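Local structure of ribose-phosphate pyrophosphokinase (Mycobacterium smegmatis, 5MP7) at residues 12-16 and 33-38; 115-121 and 142-146; 162-167 and 277-281. The protein probably makes phosphoribosyl pyrophosphate by magnesium-dependent transfer of the pyrophosphoryl group of ATP to the 1-hydroxyl of ribose 5-phosphate. All blocks are in the same frame, centred on the assembly; numbering follows the deposited sequence.

Contact 1. Residues 12-16 and 33-38; sequences LMLFA and VAVTAQ
Thr36 meets Leu14 through two hydrogen bonds that share one acceptor. Its backbone N donates to Leu14 O at 2.9 Å. Its OG1 donates to the same Leu14 O at 3.1 Å, from well above the carbonyl plane. OG1 lies beside the backbone N of Thr36 (chi1 -58°), which brings both donors to one oxygen. A water adds a third polar link, accepting from Ala16 N and donating to Thr36 O.

The apolar contacts divide between two sides of strand 12-16. On one side, Met13 and Phe15 close round Thr36. Met13 CE touches Thr36 CG2 at 3.5 Å, its chain crossing the threonine at about a right angle. Phe15 CE2 reaches Thr36 CG2 at 3.6 Å, and OG1 sits over one ring face, toward the rim. On the other, Val35 spreads its two methyls: CG1 to Ala16 CB at 4.1 Å, CG2 to Leu14 CD2 at 4.2 Å. Ala28 of helix 21-31 backs Leu14 and Val35.

Strand 12-16 is an edge of the N-terminal parallel sheet within this chain. The doubly used carbonyl is consistent with Thr36 fixing the loop after helix 21-31 beside the strand, with Val35 packing alongside.

Contact 2. Residues 115-121 and 142-146; sequences ISARLVA and IQGFF
Helix 116-127 begins beside residues 142-144, the end of a 3-10 segment, and the backbones come close at Arg118 and Phe145 (CA to CA 5.4 Å) and at Ala121 and Phe146 (CA to CA 5.3 Å).

Phe145 carries the contact. Its ring lies between the helix and its own 3-10 segment. Arg118 CB stands over one face, 4.2 Å from the ring centroid and 22° off the normal, a CH-pi contact. Ile142 CA lies over the centre of the opposite face. Ala117 CB meets the ring edge in plane, at 3.7 Å from Phe145 CE2. The ring gets there because CG lies beside the backbone N of Phe145 (chi1 -73°). Ala121 CB packs against Phe145 CB at 4.1 Å and touches Phe146 CB as well. The Phe146 ring turns its edge to the helix backbone, with CD1 3.6 Å from Ala121 O in the ring plane.

The Arg118 chain bends at chi2 and passes Phe145, but its NE forms a salt bridge with Asp122. Ile115, at the N-cap position, also takes part in the subunit interface: its N bonds to Asp83 of the second subunit. His138, a predicted magnesium ligand, has its side chain about 5 Å from that of Ile142. The contact is thus mainly apolar and CH-pi packing, which joins the start of an interface helix to the segment following the predicted metal site.

Contact 3. Residues 162-167 and 277-281; sequences YIGEHY and REVIV
Glu278 reaches from its strand to two tyrosines of the helix and gives one carboxylate oxygen to each. Tyr162 OH donates to Glu278 OE2 at 2.5 Å, so short that the exact length is doubtful. Tyr167 OH donates to Glu278 OE1 at 2.6 Å, nearly along the C-O axis of that oxygen. The two rings meet the carboxylate differently. Tyr162 and Glu278 come from opposite directions, with ring and carboxylate planes 73° apart. Tyr167 crosses Glu278 obliquely, its plane 55° from the carboxylate, and OE1 lies at the ring edge, in plane. Glu278 can serve both because its CG is anti to the backbone N and the chain stays extended beyond it.

OE2 also bonds to Thr297 of the neighbouring strand 296-299. Three hydroxyls thus surround the carboxylate, which would limit its rotation and might stabilise its negative charge.

The setting is the C-terminal alpha/beta domain, of the phosphoribosyltransferase-like fold. Helix 156-167 packs on its mixed sheet. The axes of segments 162-167 and 278-281 come within 11.8 Å, nearly antiparallel at 153°. Ile163 and Tyr167 also touch the next strand, 253-258.

Arg277 approaches Tyr167 from the opposite direction. Tyr167 CE1 lies 3.8 Å above the centre of the guanidinium plane of Arg277, and the planes of ring and guanidinium stand steeply to each other. Toward the other end of the contact, Ile280 CD1 enters between two helix residues. It lies 3.6 Å from Tyr162 CE1, oblique to the ring, and 3.9 Å from Ile163 CG1. On the helix itself, one face of the Tyr162 ring is covered by His166 CD2, toward the rim.

In the fold
The chain first passes through strand 12-16 and helix 21-31, and contact 1 closes this short loop by laying residues 33-38 beside the strand. Contact 2 follows in series. It spans helix 116-127 and strand 131-135, and returns the segment 142-146 to the start of that helix. Both belong to the N-terminal half, built on the parallel sheet. Contact 3 closes the longest loop, with 109 residues between its segments, tying helix 156-167 to strand 278-282 of the mixed sheet. None nests in or crosses another. Contacts 2 and 3 lie on opposite sides of the chain's centre, with centres about 32 Å apart. Of the three, contact 2 alone touches another subunit of the assembly.

Contact 1. Residues 12-16 and 33-38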
ATOM      1  N   LEU A  12     -37.319 -38.047  45.267  1.00 34.15           N
ATOM      2  CA  LEU A  12     -37.475 -36.597  45.186  1.00 35.65           C
ATOM      3  C   LEU A  12     -36.182 -35.974  44.699  1.00 32.90           C
ATOM      4  O   LEU A  12     -35.143 -36.166  45.303  1.00 34.35           O
ATOM      5  CB  LEU A  12     -37.850 -36.033  46.565  1.00 36.75           C
ATOM      6  CG  LEU A  12     -38.520 -34.654  46.633  1.00 42.00           C
ATOM      7  CD1 LEU A  12     -38.981 -34.326  48.037  1.00 40.78           C
ATOM      8  CD2 LEU A  12     -37.590 -33.537  46.194  1.00 48.90           C
ATOM      9  N   MET A  13     -36.248 -35.210  43.630  1.00 31.24           N
ATOM     10  CA  MET A  13     -35.094 -34.471  43.156  1.00 31.48           C
ATOM     11  C   MET A  13     -35.422 -33.017  42.937  1.00 27.98           C
ATOM     12  O   MET A  13     -36.398 -32.651  42.320  1.00 26.20           O
ATOM     13  CB  MET A  13     -34.544 -35.064  41.877  1.00 32.92           C
ATOM     14  CG  MET A  13     -33.725 -36.290  42.151  1.00 38.23           C
ATOM     15  SD  MET A  13     -33.128 -37.049  40.627  1.00 46.75           S
ATOM     16  CE  MET A  13     -31.551 -36.216  40.440  1.00 48.66           C
ATOM     17  N   LEU A  14     -34.531 -32.189  43.415  1.00 29.54           N
ATOM     18  CA  LEU A  14     -34.699 -30.775  43.411  1.00 28.92           C
ATOM     19  C   LEU A  14     -33.670 -30.206  42.434  1.00 28.37           C
ATOM     20  O   LEU A  14     -32.486 -30.450  42.542  1.00 30.16           O
ATOM     21  CB  LEU A  14     -34.530 -30.286  44.849  1.00 29.91           C
ATOM     22  CG  LEU A  14     -34.565 -28.768  45.053  1.00 37.12           C
ATOM     23  CD1 LEU A  14     -35.948 -28.131  44.799  1.00 38.70           C
ATOM     24  CD2 LEU A  14     -34.108 -28.499  46.474  1.00 37.85           C
ATOM     25  N   PHE A  15     -34.142 -29.413  41.496  1.00 28.92           N
ATOM     26  CA  PHE A  15     -33.313 -28.744  40.513  1.00 28.96           C
ATOM     27  C   PHE A  15     -33.497 -27.235  40.695  1.00 32.29           C
ATOM     28  O   PHE A  15     -34.570 -26.783  41.062  1.00 34.40           O
ATOM     29  CB  PHE A  15     -33.776 -29.123  39.128  1.00 27.60           C
ATOM     30  CG  PHE A  15     -33.737 -30.585  38.887  1.00 29.33           C
ATOM     31  CD1 PHE A  15     -34.779 -31.407  39.275  1.00 28.43           C
ATOM     32  CD2 PHE A  15     -32.622 -31.150  38.291  1.00 30.97           C
ATOM     33  CE1 PHE A  15     -34.685 -32.776  39.071  1.00 29.93           C
ATOM     34  CE2 PHE A  15     -32.524 -32.500  38.084  1.00 29.35           C
ATOM     35  CZ  PHE A  15     -33.533 -33.321  38.486  1.00 28.78           C
ATOM     36  N   ALA A  16     -32.466 -26.462  40.419  1.00 33.08           N
ATOM     37  CA  ALA A  16     -32.539 -25.032  40.605  1.00 36.50           C
ATOM     38  C   ALA A  16     -31.818 -24.326  39.497  1.00 36.55           C
ATOM     39  O   ALA A  16     -30.754 -24.746  39.065  1.00 34.36           O
ATOM     40  CB  ALA A  16     -31.942 -24.641  41.933  1.00 36.05           C
ATOM     41  N   VAL A  33     -32.420 -32.272  51.316  1.00 44.48           N
ATOM     42  CA  VAL A  33     -32.113 -32.887  50.030  1.00 46.19           C
ATOM     43  C   VAL A  33     -31.171 -31.956  49.329  1.00 46.00           C
ATOM     44  O   VAL A  33     -31.443 -30.776  49.275  1.00 53.04           O
ATOM     45  CB  VAL A  33     -33.393 -33.042  49.174  1.00 45.54           C
ATOM     46  CG1 VAL A  33     -33.070 -33.453  47.749  1.00 51.48           C
ATOM     47  CG2 VAL A  33     -34.323 -34.078  49.799  1.00 47.67           C
ATOM     48  N   ALA A  34     -30.081 -32.473  48.775  1.00 44.12           N
ATOM     49  CA  ALA A  34     -29.138 -31.642  48.025  1.00 42.62           C
ATOM     50  C   ALA A  34     -29.753 -31.267  46.676  1.00 40.82           C
ATOM     51  O   ALA A  34     -30.539 -32.027  46.109  1.00 45.86           O
ATOM     52  CB  ALA A  34     -27.823 -32.370  47.815  1.00 40.89           C
ATOM     53  N   VAL A  35     -29.395 -30.084  46.185  1.00 39.90           N
ATOM     54  CA  VAL A  35     -29.751 -29.655  44.843  1.00 35.67           C
ATOM     55  C   VAL A  35     -28.975 -30.531  43.874  1.00 33.64           C
ATOM     56  O   VAL A  35     -27.817 -30.803  44.092  1.00 35.19           O
ATOM     57  CB  VAL A  35     -29.394 -28.186  44.601  1.00 38.53           C
ATOM     58  CG1 VAL A  35     -29.668 -27.787  43.149  1.00 43.74           C
ATOM     59  CG2 VAL A  35     -30.209 -27.298  45.526  1.00 41.34           C
ATOM     60  N   THR A  36     -29.636 -30.986  42.828  1.00 32.14           N
ATOM     61  CA  THR A  36     -29.049 -31.874  41.851  1.00 34.55           C
ATOM     62  C   THR A  36     -27.997 -31.138  41.033  1.00 31.93           C
ATOM     63  O   THR A  36     -28.199 -30.017  40.604  1.00 29.35           O
ATOM     64  CB  THR A  36     -30.132 -32.415  40.909  1.00 39.53           C
ATOM     65  OG1 THR A  36     -31.119 -33.100  41.690  1.00 47.35           O
ATOM     66  CG2 THR A  36     -29.571 -33.377  39.937  1.00 43.65           C
ATOM     67  N   ALA A  37     -26.865 -31.797  40.850  1.00 33.66           N
ATOM     68  CA  ALA A  37     -25.697 -31.218  40.207  1.00 36.29           C
ATOM     69  C   ALA A  37     -25.990 -30.998  38.746  1.00 36.46           C
ATOM     70  O   ALA A  37     -26.593 -31.851  38.092  1.00 39.31           O
ATOM     71  CB  ALA A  37     -24.492 -32.159  40.351  1.00 39.41           C
ATOM     72  N   GLN A  38     -25.592 -29.851  38.242  1.00 38.08           N
ATOM     73  CA  GLN A  38     -25.755 -29.569  36.851  1.00 43.67           C
ATOM     74  C   GLN A  38     -24.779 -28.536  36.379  1.00 41.94           C
ATOM     75  O   GLN A  38     -24.375 -27.687  37.127  1.00 44.15           O
ATOM     76  CB  GLN A  38     -27.192 -29.092  36.608  1.00 51.07           C
ATOM     77  CG  GLN A  38     -27.531 -27.804  37.360  1.00 53.26           C
ATOM     78  CD  GLN A  38     -28.732 -27.068  36.880  1.00 56.77           C
ATOM     79  OE1 GLN A  38     -29.645 -27.671  36.382  1.00 55.15           O
ATOM     80  NE2 GLN A  38     -28.750 -25.738  37.064  1.00 60.99           N
TER
HETATM   81  O   HOH W   1     -29.983 -27.958  39.758  1.00 41.95           O

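Contact 2. Residues 115-121 and 142-146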
ATOM      1  N   ILE A 115     -52.194 -12.093  25.942  1.00 26.98           N
ATOM      2  CA  ILE A 115     -52.396 -12.475  27.327  1.00 25.98           C
ATOM      3  C   ILE A 115     -51.176 -13.271  27.712  1.00 25.03           C
ATOM      4  O   ILE A 115     -51.144 -14.495  27.647  1.00 25.74           O
ATOM      5  CB  ILE A 115     -53.711 -13.244  27.557  1.00 27.00           C
ATOM      6  CG1 ILE A 115     -54.863 -12.420  27.013  1.00 29.54           C
ATOM      7  CG2 ILE A 115     -53.912 -13.462  29.033  1.00 26.87           C
ATOM      8  CD1 ILE A 115     -56.239 -13.021  27.161  1.00 33.11           C
ATOM      9  N   SER A 116     -50.131 -12.550  28.058  1.00 26.53           N
ATOM     10  CA  SER A 116     -48.823 -13.163  28.281  1.00 25.10           C
ATOM     11  C   SER A 116     -48.777 -14.159  29.425  1.00 24.12           C
ATOM     12  O   SER A 116     -47.988 -15.083  29.379  1.00 23.30           O
ATOM     13  CB  SER A 116     -47.809 -12.094  28.529  1.00 25.06           C
ATOM     14  OG  SER A 116     -47.585 -11.442  27.332  1.00 28.48           O
ATOM     15  N   ALA A 117     -49.588 -13.950  30.461  1.00 23.73           N
ATOM     16  CA  ALA A 117     -49.641 -14.878  31.583  1.00 24.34           C
ATOM     17  C   ALA A 117     -50.162 -16.243  31.134  1.00 26.23           C
ATOM     18  O   ALA A 117     -49.745 -17.266  31.652  1.00 24.53           O
ATOM     19  CB  ALA A 117     -50.509 -14.326  32.690  1.00 24.96           C
ATOM     20  N   ARG A 118     -51.089 -16.242  30.181  1.00 28.44           N
ATOM     21  CA  ARG A 118     -51.618 -17.482  29.630  1.00 27.56           C
ATOM     22  C   ARG A 118     -50.552 -18.144  28.735  1.00 25.64           C
ATOM     23  O   ARG A 118     -50.406 -19.363  28.738  1.00 22.79           O
ATOM     24  CB  ARG A 118     -52.952 -17.244  28.881  1.00 27.00           C
ATOM     25  CG  ARG A 118     -53.445 -18.417  28.016  1.00 27.64           C
ATOM     26  CD  ARG A 118     -53.654 -19.666  28.835  1.00 28.69           C
ATOM     27  NE  ARG A 118     -53.819 -20.919  28.123  1.00 31.46           N
ATOM     28  CZ  ARG A 118     -54.964 -21.489  27.751  1.00 37.48           C
ATOM     29  NH1 ARG A 118     -54.925 -22.687  27.191  1.00 42.67           N
ATOM     30  NH2 ARG A 118     -56.149 -20.900  27.897  1.00 41.40           N
ATOM     31  N   LEU A 119     -49.802 -17.344  27.992  1.00 24.08           N
ATOM     32  CA  LEU A 119     -48.737 -17.894  27.141  1.00 25.26           C
ATOM     33  C   LEU A 119     -47.669 -18.587  27.977  1.00 26.13           C
ATOM     34  O   LEU A 119     -47.238 -19.652  27.625  1.00 28.15           O
ATOM     35  CB  LEU A 119     -48.086 -16.812  26.283  1.00 24.89           C
ATOM     36  CG  LEU A 119     -46.903 -17.221  25.409  1.00 24.50           C
ATOM     37  CD1 LEU A 119     -47.339 -18.144  24.296  1.00 24.16           C
ATOM     38  CD2 LEU A 119     -46.224 -15.975  24.872  1.00 24.71           C
ATOM     39  N   VAL A 120     -47.301 -18.014  29.121  1.00 26.71           N
ATOM     40  CA  VAL A 120     -46.342 -18.650  30.024  1.00 24.47           C
ATOM     41  C   VAL A 120     -46.811 -20.022  30.482  1.00 25.23           C
ATOM     42  O   VAL A 120     -46.029 -20.977  30.508  1.00 25.33           O
ATOM     43  CB  VAL A 120     -46.062 -17.763  31.236  1.00 25.03           C
ATOM     44  CG1 VAL A 120     -45.306 -18.504  32.342  1.00 26.86           C
ATOM     45  CG2 VAL A 120     -45.253 -16.550  30.818  1.00 25.66           C
ATOM     46  N   ALA A 121     -48.076 -20.136  30.874  1.00 26.06           N
ATOM     47  CA  ALA A 121     -48.608 -21.438  31.291  1.00 26.89           C
ATOM     48  C   ALA A 121     -48.581 -22.461  30.164  1.00 25.57           C
ATOM     49  O   ALA A 121     -48.286 -23.605  30.420  1.00 26.05           O
ATOM     50  CB  ALA A 121     -50.020 -21.309  31.855  1.00 27.94           C
ATOM     51  N   ILE A 142     -55.391 -16.736  37.380  1.00 34.53           N
ATOM     52  CA  ILE A 142     -54.220 -17.332  36.699  1.00 32.61           C
ATOM     53  C   ILE A 142     -54.102 -18.851  36.966  1.00 30.47           C
ATOM     54  O   ILE A 142     -53.550 -19.588  36.162  1.00 28.20           O
ATOM     55  CB  ILE A 142     -52.927 -16.573  37.093  1.00 34.46           C
ATOM     56  CG1 ILE A 142     -52.947 -15.194  36.455  1.00 37.21           C
ATOM     57  CG2 ILE A 142     -51.679 -17.317  36.644  1.00 33.60           C
ATOM     58  CD1 ILE A 142     -51.865 -14.258  36.928  1.00 38.00           C
ATOM     59  N   GLN A 143     -54.614 -19.290  38.104  1.00 28.98           N
ATOM     60  CA  GLN A 143     -54.722 -20.691  38.435  1.00 33.39           C
ATOM     61  C   GLN A 143     -55.472 -21.497  37.333  1.00 34.86           C
ATOM     62  O   GLN A 143     -55.102 -22.611  37.007  1.00 41.81           O
ATOM     63  CB  GLN A 143     -55.428 -20.779  39.776  1.00 36.25           C
ATOM     64  CG  GLN A 143     -55.302 -22.069  40.534  1.00 42.33           C
ATOM     65  CD  GLN A 143     -55.998 -21.984  41.890  1.00 46.48           C
ATOM     66  OE1 GLN A 143     -57.078 -21.370  42.030  1.00 52.03           O
ATOM     67  NE2 GLN A 143     -55.400 -22.610  42.890  1.00 47.83           N
ATOM     68  N   GLY A 144     -56.461 -20.900  36.695  1.00 32.42           N
ATOM     69  CA  GLY A 144     -57.127 -21.529  35.559  1.00 32.85           C
ATOM     70  C   GLY A 144     -56.433 -21.483  34.193  1.00 30.39           C
ATOM     71  O   GLY A 144     -56.941 -22.070  33.234  1.00 30.64           O
ATOM     72  N   PHE A 145     -55.280 -20.834  34.097  1.00 26.29           N
ATOM     73  CA  PHE A 145     -54.547 -20.751  32.849  1.00 25.76           C
ATOM     74  C   PHE A 145     -53.793 -21.987  32.484  1.00 25.72           C
ATOM     75  O   PHE A 145     -53.354 -22.113  31.362  1.00 26.70           O
ATOM     76  CB  PHE A 145     -53.559 -19.595  32.884  1.00 26.75           C
ATOM     77  CG  PHE A 145     -54.186 -18.235  32.784  1.00 27.45           C
ATOM     78  CD1 PHE A 145     -55.556 -18.050  32.701  1.00 28.68           C
ATOM     79  CD2 PHE A 145     -53.374 -17.128  32.793  1.00 29.91           C
ATOM     80  CE1 PHE A 145     -56.098 -16.777  32.639  1.00 29.37           C
ATOM     81  CE2 PHE A 145     -53.906 -15.862  32.724  1.00 31.46           C
ATOM     82  CZ  PHE A 145     -55.279 -15.682  32.634  1.00 29.55           C
ATOM     83  N   PHE A 146     -53.609 -22.888  33.426  1.00 30.02           N
ATOM     84  CA  PHE A 146     -52.804 -24.094  33.227  1.00 32.91           C
ATOM     85  C   PHE A 146     -53.718 -25.326  33.265  1.00 35.81           C
ATOM     86  O   PHE A 146     -54.562 -25.433  34.148  1.00 35.34           O
ATOM     87  CB  PHE A 146     -51.740 -24.162  34.317  1.00 32.57           C
ATOM     88  CG  PHE A 146     -50.789 -25.297  34.168  1.00 32.11           C
ATOM     89  CD1 PHE A 146     -49.800 -25.254  33.197  1.00 30.47           C
ATOM     90  CD2 PHE A 146     -50.885 -26.410  34.993  1.00 31.80           C
ATOM     91  CE1 PHE A 146     -48.906 -26.288  33.059  1.00 29.93           C
ATOM     92  CE2 PHE A 146     -50.001 -27.464  34.852  1.00 32.50           C
ATOM     93  CZ  PHE A 146     -49.002 -27.398  33.891  1.00 32.70           C
TER

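Contact 3. Residues 162-167 and 277-281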
ATOM      1  N   TYR A 162     -46.491 -11.604  61.275  1.00 34.85           N
ATOM      2  CA  TYR A 162     -45.389 -10.721  61.670  1.00 33.52           C
ATOM      3  C   TYR A 162     -45.930  -9.360  62.121  1.00 34.94           C
ATOM      4  O   TYR A 162     -45.503  -8.822  63.137  1.00 36.72           O
ATOM      5  CB  TYR A 162     -44.401 -10.569  60.535  1.00 30.94           C
ATOM      6  CG  TYR A 162     -43.335  -9.546  60.774  1.00 31.29           C
ATOM      7  CD1 TYR A 162     -43.535  -8.228  60.407  1.00 33.39           C
ATOM      8  CD2 TYR A 162     -42.105  -9.898  61.322  1.00 31.43           C
ATOM      9  CE1 TYR A 162     -42.557  -7.270  60.612  1.00 33.06           C
ATOM     10  CE2 TYR A 162     -41.113  -8.954  61.516  1.00 31.26           C
ATOM     11  CZ  TYR A 162     -41.359  -7.646  61.150  1.00 33.58           C
ATOM     12  OH  TYR A 162     -40.413  -6.689  61.336  1.00 35.85           O
ATOM     13  N   ILE A 163     -46.852  -8.800  61.359  1.00 34.58           N
ATOM     14  CA  ILE A 163     -47.465  -7.518  61.711  1.00 34.62           C
ATOM     15  C   ILE A 163     -48.250  -7.601  63.016  1.00 37.48           C
ATOM     16  O   ILE A 163     -48.189  -6.681  63.821  1.00 43.55           O
ATOM     17  CB  ILE A 163     -48.368  -6.999  60.578  1.00 34.11           C
ATOM     18  CG1 ILE A 163     -47.490  -6.559  59.403  1.00 33.86           C
ATOM     19  CG2 ILE A 163     -49.218  -5.824  61.023  1.00 33.02           C
ATOM     20  CD1 ILE A 163     -48.243  -6.323  58.124  1.00 33.51           C
ATOM     21  N   GLY A 164     -48.954  -8.703  63.242  1.00 38.57           N
ATOM     22  CA  GLY A 164     -49.593  -8.977  64.534  1.00 40.40           C
ATOM     23  C   GLY A 164     -48.643  -9.046  65.716  1.00 42.02           C
ATOM     24  O   GLY A 164     -48.954  -8.488  66.737  1.00 47.54           O
ATOM     25  N   GLU A 165     -47.470  -9.688  65.576  1.00 48.42           N
ATOM     26  CA  GLU A 165     -46.420  -9.735  66.637  1.00 49.56           C
ATOM     27  C   GLU A 165     -45.869  -8.324  67.005  1.00 48.68           C
ATOM     28  O   GLU A 165     -45.583  -8.072  68.169  1.00 47.98           O
ATOM     29  CB  GLU A 165     -45.182 -10.604  66.265  1.00 56.29           C
ATOM     30  CG  GLU A 165     -45.324 -12.109  65.984  1.00 67.08           C
ATOM     31  CD  GLU A 165     -44.002 -12.815  65.490  1.00 74.37           C
ATOM     32  OE1 GLU A 165     -42.857 -12.317  65.734  1.00 60.69           O
ATOM     33  OE2 GLU A 165     -44.091 -13.918  64.867  1.00 74.84           O
ATOM     34  N   HIS A 166     -45.718  -7.426  66.039  1.00 42.65           N
ATOM     35  CA  HIS A 166     -45.081  -6.137  66.310  1.00 45.05           C
ATOM     36  C   HIS A 166     -45.955  -4.903  66.357  1.00 43.08           C
ATOM     37  O   HIS A 166     -45.510  -3.879  66.833  1.00 42.83           O
ATOM     38  CB  HIS A 166     -43.966  -5.919  65.310  1.00 48.17           C
ATOM     39  CG  HIS A 166     -42.959  -7.010  65.315  1.00 50.17           C
ATOM     40  ND1 HIS A 166     -42.078  -7.204  66.356  1.00 55.39           N
ATOM     41  CD2 HIS A 166     -42.680  -7.964  64.404  1.00 54.66           C
ATOM     42  CE1 HIS A 166     -41.297  -8.234  66.086  1.00 55.41           C
ATOM     43  NE2 HIS A 166     -41.631  -8.703  64.900  1.00 58.87           N
ATOM     44  N   TYR A 167     -47.181  -4.985  65.876  1.00 45.38           N
ATOM     45  CA  TYR A 167     -48.070  -3.831  65.875  1.00 45.53           C
ATOM     46  C   TYR A 167     -49.459  -4.141  66.454  1.00 48.94           C
ATOM     47  O   TYR A 167     -50.403  -3.407  66.184  1.00 52.75           O
ATOM     48  CB  TYR A 167     -48.192  -3.282  64.454  1.00 46.83           C
ATOM     49  CG  TYR A 167     -46.882  -2.825  63.869  1.00 48.44           C
ATOM     50  CD1 TYR A 167     -46.360  -1.582  64.182  1.00 46.71           C
ATOM     51  CD2 TYR A 167     -46.143  -3.656  63.027  1.00 49.80           C
ATOM     52  CE1 TYR A 167     -45.139  -1.178  63.677  1.00 49.14           C
ATOM     53  CE2 TYR A 167     -44.924  -3.248  62.494  1.00 50.13           C
ATOM     54  CZ  TYR A 167     -44.433  -1.999  62.816  1.00 51.59           C
ATOM     55  OH  TYR A 167     -43.220  -1.556  62.315  1.00 56.97           O
ATOM     56  N   ARG A 277     -42.473   3.689  58.122  1.00 37.08           N
ATOM     57  CA  ARG A 277     -41.752   3.171  59.253  1.00 39.70           C
ATOM     58  C   ARG A 277     -41.131   1.816  58.935  1.00 38.67           C
ATOM     59  O   ARG A 277     -40.069   1.494  59.426  1.00 42.77           O
ATOM     60  CB  ARG A 277     -42.713   3.017  60.426  1.00 41.87           C
ATOM     61  CG  ARG A 277     -42.021   2.984  61.749  1.00 48.28           C
ATOM     62  CD  ARG A 277     -42.856   2.372  62.860  1.00 54.33           C
ATOM     63  NE  ARG A 277     -42.013   1.353  63.514  1.00 63.22           N
ATOM     64  CZ  ARG A 277     -42.095   0.926  64.771  1.00 73.23           C
ATOM     65  NH1 ARG A 277     -42.918   1.480  65.669  1.00 79.38           N
ATOM     66  NH2 ARG A 277     -41.280  -0.055  65.155  1.00 72.42           N
ATOM     67  N   GLU A 278     -41.849   0.986  58.186  1.00 36.96           N
ATOM     68  CA  GLU A 278     -41.367  -0.344  57.843  1.00 35.13           C
ATOM     69  C   GLU A 278     -41.853  -0.774  56.453  1.00 35.22           C
ATOM     70  O   GLU A 278     -42.939  -0.381  56.035  1.00 36.56           O
ATOM     71  CB  GLU A 278     -41.796  -1.355  58.892  1.00 34.42           C
ATOM     72  CG  GLU A 278     -40.905  -2.574  58.868  1.00 39.14           C
ATOM     73  CD  GLU A 278     -41.135  -3.560  60.001  1.00 45.66           C
ATOM     74  OE1 GLU A 278     -41.935  -3.279  60.941  1.00 56.81           O
ATOM     75  OE2 GLU A 278     -40.451  -4.614  59.984  1.00 42.83           O
ATOM     76  N   VAL A 279     -41.019  -1.531  55.737  1.00 30.72           N
ATOM     77  CA  VAL A 279     -41.385  -2.135  54.473  1.00 28.92           C
ATOM     78  C   VAL A 279     -41.085  -3.625  54.600  1.00 30.14           C
ATOM     79  O   VAL A 279     -39.978  -3.985  54.880  1.00 36.82           O
ATOM     80  CB  VAL A 279     -40.609  -1.546  53.328  1.00 28.16           C
ATOM     81  CG1 VAL A 279     -41.072  -2.173  52.028  1.00 31.46           C
ATOM     82  CG2 VAL A 279     -40.792  -0.058  53.249  1.00 27.70           C
ATOM     83  N   ILE A 280     -42.089  -4.474  54.486  1.00 29.07           N
ATOM     84  CA  ILE A 280     -41.955  -5.892  54.717  1.00 26.97           C
ATOM     85  C   ILE A 280     -42.216  -6.630  53.419  1.00 28.85           C
ATOM     86  O   ILE A 280     -43.246  -6.419  52.777  1.00 26.42           O
ATOM     87  CB  ILE A 280     -42.965  -6.357  55.735  1.00 29.98           C
ATOM     88  CG1 ILE A 280     -42.863  -5.495  56.972  1.00 32.57           C
ATOM     89  CG2 ILE A 280     -42.699  -7.804  56.139  1.00 32.07           C
ATOM     90  CD1 ILE A 280     -44.080  -5.541  57.856  1.00 35.59           C
ATOM     91  N   VAL A 281     -41.252  -7.454  53.014  1.00 27.90           N
ATOM     92  CA  VAL A 281     -41.328  -8.273  51.806  1.00 27.48           C
ATOM     93  C   VAL A 281     -40.838  -9.676  52.085  1.00 26.28           C
ATOM     94  O   VAL A 281     -40.305  -9.934  53.153  1.00 30.29           O
ATOM     95  CB  VAL A 281     -40.517  -7.727  50.618  1.00 27.89           C
ATOM     96  CG1 VAL A 281     -40.997  -6.364  50.222  1.00 27.44           C
ATOM     97  CG2 VAL A 281     -39.058  -7.672  50.941  1.00 29.89           C
TER